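Local coordinates for protein putative fimbrium anchoring subunit Fim4B (PDB 5CAG) that probably serves as an outer-membrane lipoprotein that fastens a fimbrium to the cell surface, at residues 16-21 with 64-69; 144-149 with 201-206. All coordinates share one frame; numbering follows the deposited sequence.

Contact 1: residues 16-21 with 64-69; sequences PVSGVD and VPPGRY
V20 has CG1 anti to its carbonyl carbon (chi1 -63°), which leaves CG2 in the crowded position between backbone N and carbonyl carbon, while V64 sets CG1 anti to its own N and CG2 anti to the carbonyl carbon (chi1 172°). These two rotations bring the valines together methyl against methyl, CG2 of V20 at 3.9 Å from CG2 of V64, the side chains crossing obliquely. The site lies near one end of the elongated molecule, where the run into strand 20-25 meets the loop V64-P66 that leads into strand 67-75, in what is consistent with a transthyretin-like beta-sandwich. It illustrates how segments can pack without pairing, since no hydrogen bond joins 16-21 to 64-69. The backbone of each is held by other neighbours instead: G19 by L134, V20 by M62 and G67 by I127. Side chains of L134, L136, I127 and F41 extend the apolar patch around the valines.

Nearer the surface, V17 has CG1 anti to its carbonyl carbon, and that methyl lies alongside the first of two consecutive prolines, 3.9 Å from CB of P65. S18 places OG in the crowded position, where it meets CG of P66 at 3.7 Å; the hydroxyl also has a weak hydrogen bond to the backbone O of E128. The proline turn is tied to the strand that follows it by the phenol of Y69, whose OH donates to O of P65 at 2.6 Å, approaching from 42° above the carbonyl plane.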
ATOM      1  N   PRO A  16      15.811 -29.694  17.228  1.00192.54           N
ATOM      2  CA  PRO A  16      14.705 -30.318  16.456  1.00191.16           C
ATOM      3  C   PRO A  16      13.693 -29.321  15.858  1.00187.75           C
ATOM      4  O   PRO A  16      13.330 -28.333  16.508  1.00186.15           O
ATOM      5  CB  PRO A  16      14.020 -31.239  17.480  1.00193.29           C
ATOM      6  CG  PRO A  16      14.449 -30.739  18.815  1.00197.23           C
ATOM      7  CD  PRO A  16      15.830 -30.186  18.624  1.00194.47           C
ATOM      8  N   VAL A  17      13.242 -29.589  14.608  1.00177.56           N
ATOM      9  CA  VAL A  17      12.293 -28.727  13.899  1.00170.40           C
ATOM     10  C   VAL A  17      11.140 -29.509  13.284  1.00166.21           C
ATOM     11  O   VAL A  17      11.331 -30.344  12.392  1.00166.03           O
ATOM     12  CB  VAL A  17      12.942 -27.817  12.820  1.00173.09           C
ATOM     13  CG1 VAL A  17      13.546 -26.567  13.445  1.00173.46           C
ATOM     14  CG2 VAL A  17      13.968 -28.566  11.964  1.00175.44           C
ATOM     15  N   SER A  18       9.930 -29.197  13.752  1.00156.95           N
ATOM     16  CA  SER A  18       8.704 -29.747  13.196  1.00153.05           C
ATOM     17  C   SER A  18       8.322 -28.803  12.064  1.00147.82           C
ATOM     18  O   SER A  18       7.781 -27.728  12.322  1.00145.79           O
ATOM     19  CB  SER A  18       7.611 -29.878  14.265  1.00156.56           C
ATOM     20  OG  SER A  18       7.252 -28.651  14.883  1.00161.86           O
ATOM     21  N   GLY A  19       8.721 -29.152  10.841  1.00138.75           N
ATOM     22  CA  GLY A  19       8.475 -28.333   9.659  1.00133.10           C
ATOM     23  C   GLY A  19       7.012 -28.037   9.375  1.00129.44           C
ATOM     24  O   GLY A  19       6.117 -28.779   9.805  1.00129.71           O
ATOM     25  N   VAL A  20       6.757 -26.925   8.671  1.00118.49           N
ATOM     26  CA  VAL A  20       5.407 -26.534   8.271  1.00113.03           C
ATOM     27  C   VAL A  20       5.320 -26.554   6.740  1.00111.89           C
ATOM     28  O   VAL A  20       6.349 -26.523   6.063  1.00112.05           O
ATOM     29  CB  VAL A  20       4.901 -25.194   8.867  1.00113.70           C
ATOM     30  CG1 VAL A  20       4.791 -25.261  10.382  1.00114.60           C
ATOM     31  CG2 VAL A  20       5.753 -24.016   8.430  1.00112.45           C
ATOM     32  N   ASP A  21       4.097 -26.661   6.208  1.00104.37           N
ATOM     33  CA  ASP A  21       3.844 -26.680   4.779  1.00102.29           C
ATOM     34  C   ASP A  21       2.739 -25.679   4.481  1.00102.06           C
ATOM     35  O   ASP A  21       1.560 -25.911   4.785  1.00101.25           O
ATOM     36  CB  ASP A  21       3.505 -28.099   4.284  1.00106.06           C
ATOM     37  CG  ASP A  21       3.455 -28.304   2.771  1.00119.48           C
ATOM     38  OD1 ASP A  21       3.498 -27.291   2.017  1.00119.06           O
ATOM     39  OD2 ASP A  21       3.313 -29.466   2.338  1.00127.44           O
ATOM     40  N   VAL A  64      10.088 -24.485  10.891  1.00113.76           N
ATOM     41  CA  VAL A  64       9.811 -23.618  12.023  1.00112.59           C
ATOM     42  C   VAL A  64       9.936 -24.461  13.296  1.00121.97           C
ATOM     43  O   VAL A  64       9.282 -25.506  13.401  1.00122.63           O
ATOM     44  CB  VAL A  64       8.398 -22.969  11.879  1.00111.60           C
ATOM     45  CG1 VAL A  64       7.986 -22.201  13.127  1.00110.84           C
ATOM     46  CG2 VAL A  64       8.336 -22.058  10.663  1.00108.52           C
ATOM     47  N   PRO A  65      10.748 -24.045  14.289  1.00121.80           N
ATOM     48  CA  PRO A  65      10.792 -24.816  15.552  1.00124.97           C
ATOM     49  C   PRO A  65       9.518 -24.557  16.373  1.00128.00           C
ATOM     50  O   PRO A  65       8.870 -23.536  16.136  1.00124.55           O
ATOM     51  CB  PRO A  65      12.047 -24.295  16.248  1.00129.65           C
ATOM     52  CG  PRO A  65      12.252 -22.914  15.697  1.00131.71           C
ATOM     53  CD  PRO A  65      11.584 -22.826  14.351  1.00123.29           C
ATOM     54  N   PRO A  66       9.096 -25.419  17.325  1.00127.10           N
ATOM     55  CA  PRO A  66       7.845 -25.122  18.056  1.00125.73           C
ATOM     56  C   PRO A  66       7.936 -23.857  18.932  1.00129.42           C
ATOM     57  O   PRO A  66       9.030 -23.431  19.329  1.00131.72           O
ATOM     58  CB  PRO A  66       7.607 -26.388  18.889  1.00130.22           C
ATOM     59  CG  PRO A  66       8.434 -27.450  18.218  1.00136.16           C
ATOM     60  CD  PRO A  66       9.656 -26.717  17.744  1.00131.92           C
ATOM     61  N   GLY A  67       6.780 -23.240  19.163  1.00122.59           N
ATOM     62  CA  GLY A  67       6.653 -22.024  19.959  1.00122.32           C
ATOM     63  C   GLY A  67       5.541 -21.102  19.499  1.00122.43           C
ATOM     64  O   GLY A  67       4.881 -21.367  18.486  1.00119.32           O
ATOM     65  N   ARG A  68       5.315 -20.016  20.268  1.00119.14           N
ATOM     66  CA  ARG A  68       4.324 -18.981  19.957  1.00116.02           C
ATOM     67  C   ARG A  68       4.985 -17.911  19.102  1.00117.61           C
ATOM     68  O   ARG A  68       6.050 -17.391  19.472  1.00120.14           O
ATOM     69  CB  ARG A  68       3.731 -18.342  21.228  1.00118.44           C
ATOM     70  CG  ARG A  68       2.742 -19.186  22.036  1.00130.94           C
ATOM     71  CD  ARG A  68       2.046 -18.368  23.132  1.00146.01           C
ATOM     72  NE  ARG A  68       2.966 -17.489  23.869  1.00163.00           N
ATOM     73  CZ  ARG A  68       2.833 -16.168  23.980  1.00177.63           C
ATOM     74  NH1 ARG A  68       1.788 -15.548  23.441  1.00156.92           N
ATOM     75  NH2 ARG A  68       3.736 -15.458  24.646  1.00170.16           N
ATOM     76  N   TYR A  69       4.356 -17.582  17.968  1.00109.13           N
ATOM     77  CA  TYR A  69       4.846 -16.590  17.014  1.00106.59           C
ATOM     78  C   TYR A  69       3.805 -15.584  16.565  1.00105.90           C
ATOM     79  O   TYR A  69       2.602 -15.779  16.741  1.00106.16           O
ATOM     80  CB  TYR A  69       5.324 -17.285  15.727  1.00107.13           C
ATOM     81  CG  TYR A  69       6.449 -18.264  15.904  1.00113.13           C
ATOM     82  CD1 TYR A  69       7.776 -17.846  15.855  1.00117.02           C
ATOM     83  CD2 TYR A  69       6.197 -19.622  16.050  1.00115.75           C
ATOM     84  CE1 TYR A  69       8.825 -18.748  16.015  1.00121.21           C
ATOM     85  CE2 TYR A  69       7.236 -20.535  16.218  1.00120.16           C
ATOM     86  CZ  TYR A  69       8.550 -20.094  16.187  1.00129.74           C
ATOM     87  OH  TYR A  69       9.575 -20.989  16.331  1.00133.59           O
TER

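Contact 2: residues 144-149 with 201-206; sequences VKKYSF and FFTAFK. With SO4 (sulfate ion), chain D.
Antiparallel strands 144-149 and 201-205, part of what is probably a beta-sandwich, run at 153° to each other, and the side chain of Y147 crosses that of F202 obliquely. CB of Y147 sits over one face of the F202 ring, 3.7 Å from its centroid, in a CH-pi contact displaced toward the rim. CG continues past CE2 and CZ of F202, and CD1 of Y147 comes to 3.6 Å from CE2 of F202. The two rings are almost parallel, planes at 9°, yet barely overlap: the methylene carries the contact more than the stack does. CE1 of Y147 moves on to the methyl of A204, 4.0 Å from its CB, and OH of Y147 ends 3.7 Å from CD of K145. The first torsion of Y147 (chi1 -55°) puts CG anti to the carbonyl carbon, whereas F202 has CG in the crowded position, carrying its ring beneath the tyrosine CB. An edge of F202 also receives CD2 of F149, and F189 stacks on F202.

Beneath the rings, Y147 and F202 exchange two backbone hydrogen bonds, as do K145 and A204. On the other face, CG2 of V144 packs against CE1 of F205 at 3.6 Å, and OG1 of T203 bonds to O of P114. K146 extends to a sulfate, probably from the crystallisation liquor, with NZ 3.0 Å from O4; T30 binds the same ion. Apolar and CH-pi contacts over a frame of backbone hydrogen bonds thus hold the Y147-F202 face, while the ammonium of K146 reaches from the other face to an anion, consistent with its positive charge.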
ATOM      1  N   VAL A 144      -3.886  -2.725  -1.080  1.00 70.96           N
ATOM      2  CA  VAL A 144      -3.781  -1.492  -1.859  1.00 69.69           C
ATOM      3  C   VAL A 144      -5.094  -1.251  -2.591  1.00 73.85           C
ATOM      4  O   VAL A 144      -5.494  -2.093  -3.396  1.00 74.25           O
ATOM      5  CB  VAL A 144      -2.602  -1.518  -2.848  1.00 71.93           C
ATOM      6  CG1 VAL A 144      -2.604  -0.261  -3.704  1.00 71.71           C
ATOM      7  CG2 VAL A 144      -1.275  -1.687  -2.134  1.00 71.09           C
ATOM      8  N   LYS A 145      -5.760  -0.108  -2.307  1.00 69.88           N
ATOM      9  CA  LYS A 145      -7.021   0.313  -2.942  1.00 69.02           C
ATOM     10  C   LYS A 145      -6.705   1.148  -4.200  1.00 73.79           C
ATOM     11  O   LYS A 145      -5.823   2.002  -4.143  1.00 73.72           O
ATOM     12  CB  LYS A 145      -7.918   1.131  -1.960  1.00 69.89           C
ATOM     13  CG  LYS A 145      -8.616   0.357  -0.808  1.00 63.62           C
ATOM     14  CD  LYS A 145      -9.800   1.157  -0.157  1.00 75.24           C
ATOM     15  CE  LYS A 145     -10.698   0.406   0.857  1.00 97.18           C
ATOM     16  NZ  LYS A 145     -10.449   0.741   2.317  1.00102.43           N
ATOM     17  N   LYS A 146      -7.389   0.879  -5.336  1.00 70.66           N
ATOM     18  CA  LYS A 146      -7.252   1.677  -6.563  1.00 70.22           C
ATOM     19  C   LYS A 146      -8.348   2.752  -6.593  1.00 77.55           C
ATOM     20  O   LYS A 146      -9.498   2.479  -6.227  1.00 78.23           O
ATOM     21  CB  LYS A 146      -7.374   0.832  -7.835  1.00 71.84           C
ATOM     22  CG  LYS A 146      -6.394  -0.306  -8.029  1.00 83.38           C
ATOM     23  CD  LYS A 146      -6.921  -1.194  -9.166  1.00 93.12           C
ATOM     24  CE  LYS A 146      -6.120  -2.447  -9.427  1.00115.67           C
ATOM     25  NZ  LYS A 146      -6.913  -3.472 -10.171  1.00130.96           N
ATOM     26  N   TYR A 147      -8.008   3.948  -7.077  1.00 75.15           N
ATOM     27  CA  TYR A 147      -8.934   5.068  -7.238  1.00 75.94           C
ATOM     28  C   TYR A 147      -8.778   5.682  -8.628  1.00 79.71           C
ATOM     29  O   TYR A 147      -7.704   5.602  -9.234  1.00 80.06           O
ATOM     30  CB  TYR A 147      -8.682   6.143  -6.190  1.00 77.62           C
ATOM     31  CG  TYR A 147      -8.724   5.699  -4.748  1.00 79.92           C
ATOM     32  CD1 TYR A 147      -7.591   5.180  -4.127  1.00 80.26           C
ATOM     33  CD2 TYR A 147      -9.843   5.946  -3.956  1.00 82.46           C
ATOM     34  CE1 TYR A 147      -7.601   4.824  -2.782  1.00 80.13           C
ATOM     35  CE2 TYR A 147      -9.862   5.604  -2.603  1.00 83.68           C
ATOM     36  CZ  TYR A 147      -8.736   5.042  -2.018  1.00 87.14           C
ATOM     37  OH  TYR A 147      -8.745   4.686  -0.683  1.00 84.39           O
ATOM     38  N   SER A 148      -9.849   6.291  -9.126  1.00 75.42           N
ATOM     39  CA  SER A 148      -9.884   6.998 -10.400  1.00 75.56           C
ATOM     40  C   SER A 148     -10.908   8.116 -10.288  1.00 82.68           C
ATOM     41  O   SER A 148     -11.849   8.002  -9.500  1.00 84.56           O
ATOM     42  CB  SER A 148     -10.226   6.055 -11.555  1.00 79.28           C
ATOM     43  OG  SER A 148     -11.573   5.598 -11.550  1.00 91.31           O
ATOM     44  N   PHE A 149     -10.741   9.192 -11.056  1.00 79.02           N
ATOM     45  CA  PHE A 149     -11.713  10.283 -11.087  1.00 80.11           C
ATOM     46  C   PHE A 149     -11.590  11.051 -12.389  1.00 84.62           C
ATOM     47  O   PHE A 149     -10.616  10.898 -13.139  1.00 82.40           O
ATOM     48  CB  PHE A 149     -11.550  11.236  -9.889  1.00 81.63           C
ATOM     49  CG  PHE A 149     -10.325  12.118  -9.967  1.00 82.02           C
ATOM     50  CD1 PHE A 149     -10.373  13.351 -10.611  1.00 85.25           C
ATOM     51  CD2 PHE A 149      -9.118  11.711  -9.416  1.00 81.86           C
ATOM     52  CE1 PHE A 149      -9.233  14.145 -10.720  1.00 84.59           C
ATOM     53  CE2 PHE A 149      -7.987  12.528  -9.500  1.00 83.60           C
ATOM     54  CZ  PHE A 149      -8.053  13.733 -10.160  1.00 81.86           C
ATOM     55  N   PHE A 201      -5.686   8.459 -12.262  1.00 78.67           N
ATOM     56  CA  PHE A 201      -5.730   7.169 -11.577  1.00 78.65           C
ATOM     57  C   PHE A 201      -4.661   7.154 -10.521  1.00 80.27           C
ATOM     58  O   PHE A 201      -3.541   7.606 -10.794  1.00 81.73           O
ATOM     59  CB  PHE A 201      -5.484   6.026 -12.577  1.00 81.93           C
ATOM     60  CG  PHE A 201      -6.559   5.857 -13.622  1.00 87.70           C
ATOM     61  CD1 PHE A 201      -6.621   6.701 -14.729  1.00 93.93           C
ATOM     62  CD2 PHE A 201      -7.499   4.837 -13.519  1.00 92.93           C
ATOM     63  CE1 PHE A 201      -7.646   6.567 -15.680  1.00 97.12           C
ATOM     64  CE2 PHE A 201      -8.519   4.696 -14.482  1.00 97.92           C
ATOM     65  CZ  PHE A 201      -8.579   5.557 -15.558  1.00 96.91           C
ATOM     66  N   PHE A 202      -4.977   6.649  -9.326  1.00 72.15           N
ATOM     67  CA  PHE A 202      -3.998   6.572  -8.253  1.00 69.60           C
ATOM     68  C   PHE A 202      -4.360   5.446  -7.294  1.00 75.14           C
ATOM     69  O   PHE A 202      -5.413   4.823  -7.440  1.00 76.45           O
ATOM     70  CB  PHE A 202      -3.847   7.919  -7.526  1.00 70.78           C
ATOM     71  CG  PHE A 202      -5.051   8.380  -6.762  1.00 72.29           C
ATOM     72  CD1 PHE A 202      -6.053   9.116  -7.389  1.00 75.70           C
ATOM     73  CD2 PHE A 202      -5.185   8.096  -5.414  1.00 73.84           C
ATOM     74  CE1 PHE A 202      -7.179   9.542  -6.684  1.00 77.01           C
ATOM     75  CE2 PHE A 202      -6.314   8.513  -4.712  1.00 78.03           C
ATOM     76  CZ  PHE A 202      -7.300   9.242  -5.351  1.00 76.73           C
ATOM     77  N   THR A 203      -3.464   5.153  -6.345  1.00 70.73           N
ATOM     78  CA  THR A 203      -3.655   4.093  -5.356  1.00 69.81           C
ATOM     79  C   THR A 203      -3.185   4.542  -3.992  1.00 75.22           C
ATOM     80  O   THR A 203      -2.359   5.448  -3.896  1.00 76.35           O
ATOM     81  CB  THR A 203      -2.867   2.844  -5.736  1.00 69.69           C
ATOM     82  OG1 THR A 203      -1.485   3.178  -5.791  1.00 70.04           O
ATOM     83  CG2 THR A 203      -3.318   2.219  -7.028  1.00 68.66           C
ATOM     84  N   ALA A 204      -3.667   3.875  -2.944  1.00 70.56           N
ATOM     85  CA  ALA A 204      -3.284   4.105  -1.561  1.00 70.26           C
ATOM     86  C   ALA A 204      -3.503   2.825  -0.765  1.00 75.45           C
ATOM     87  O   ALA A 204      -4.256   1.948  -1.201  1.00 75.02           O
ATOM     88  CB  ALA A 204      -4.099   5.242  -0.979  1.00 71.67           C
ATOM     89  N   PHE A 205      -2.835   2.691   0.386  1.00 72.35           N
ATOM     90  CA  PHE A 205      -3.035   1.529   1.236  1.00 71.86           C
ATOM     91  C   PHE A 205      -4.389   1.616   1.910  1.00 78.07           C
ATOM     92  O   PHE A 205      -4.918   2.724   2.113  1.00 79.13           O
ATOM     93  CB  PHE A 205      -1.920   1.410   2.290  1.00 73.91           C
ATOM     94  CG  PHE A 205      -0.580   1.014   1.713  1.00 74.63           C
ATOM     95  CD1 PHE A 205      -0.387  -0.245   1.149  1.00 76.48           C
ATOM     96  CD2 PHE A 205       0.482   1.910   1.701  1.00 76.25           C
ATOM     97  CE1 PHE A 205       0.851  -0.598   0.582  1.00 76.06           C
ATOM     98  CE2 PHE A 205       1.714   1.552   1.135  1.00 77.88           C
ATOM     99  CZ  PHE A 205       1.891   0.297   0.589  1.00 74.76           C
ATOM    100  N   LYS A 206      -4.972   0.437   2.237  1.00 75.01           N
ATOM    101  CA  LYS A 206      -6.225   0.316   3.005  1.00 75.40           C
ATOM    102  C   LYS A 206      -6.014   0.973   4.376  1.00 81.15           C
ATOM    103  O   LYS A 206      -4.901   0.892   4.922  1.00 81.14           O
ATOM    104  CB  LYS A 206      -6.608  -1.166   3.196  1.00 76.12           C
ATOM    105  CG  LYS A 206      -7.399  -1.793   2.076  1.00 71.71           C
ATOM    106  CD  LYS A 206      -7.860  -3.201   2.464  1.00 73.71           C
ATOM    107  CE  LYS A 206      -8.644  -3.847   1.341  1.00 72.65           C
ATOM    108  NZ  LYS A 206      -8.720  -5.321   1.473  1.00 70.93           N
TER
HETATM  109  S   SO4 D 403      -5.033  -7.191  -9.750  1.00207.07           S
HETATM  110  O1  SO4 D 403      -3.856  -6.560 -10.362  1.00206.72           O
HETATM  111  O2  SO4 D 403      -5.264  -8.505 -10.339  1.00206.24           O
HETATM  112  O3  SO4 D 403      -4.819  -7.320  -8.303  1.00206.71           O
HETATM  113  O4  SO4 D 403      -6.215  -6.371  -9.998  1.00207.80           O

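Followed from the N terminus, the chain first passes through 16-21 and strand 20-25, then returns through strands 36-43, 51-56 and 59-62 to 64-69, where contact 1 closes its loop. Contact 2 opens only later, at 144-149, and closes at 201-206, so the two are in series, neither nested nor crossed. The long strand 134-154 relates them: its early part runs parallel to 20-25 and antiparallel to 118-127, and its later part pairs with 197-205. Contact 1 thus brings together the approaches to strands 20-25 and 67-75 at one end of the elongated molecule, while contact 2 joins strands 134-154 and 197-205 near its middle. Their nearest atoms remain about 22 Å apart.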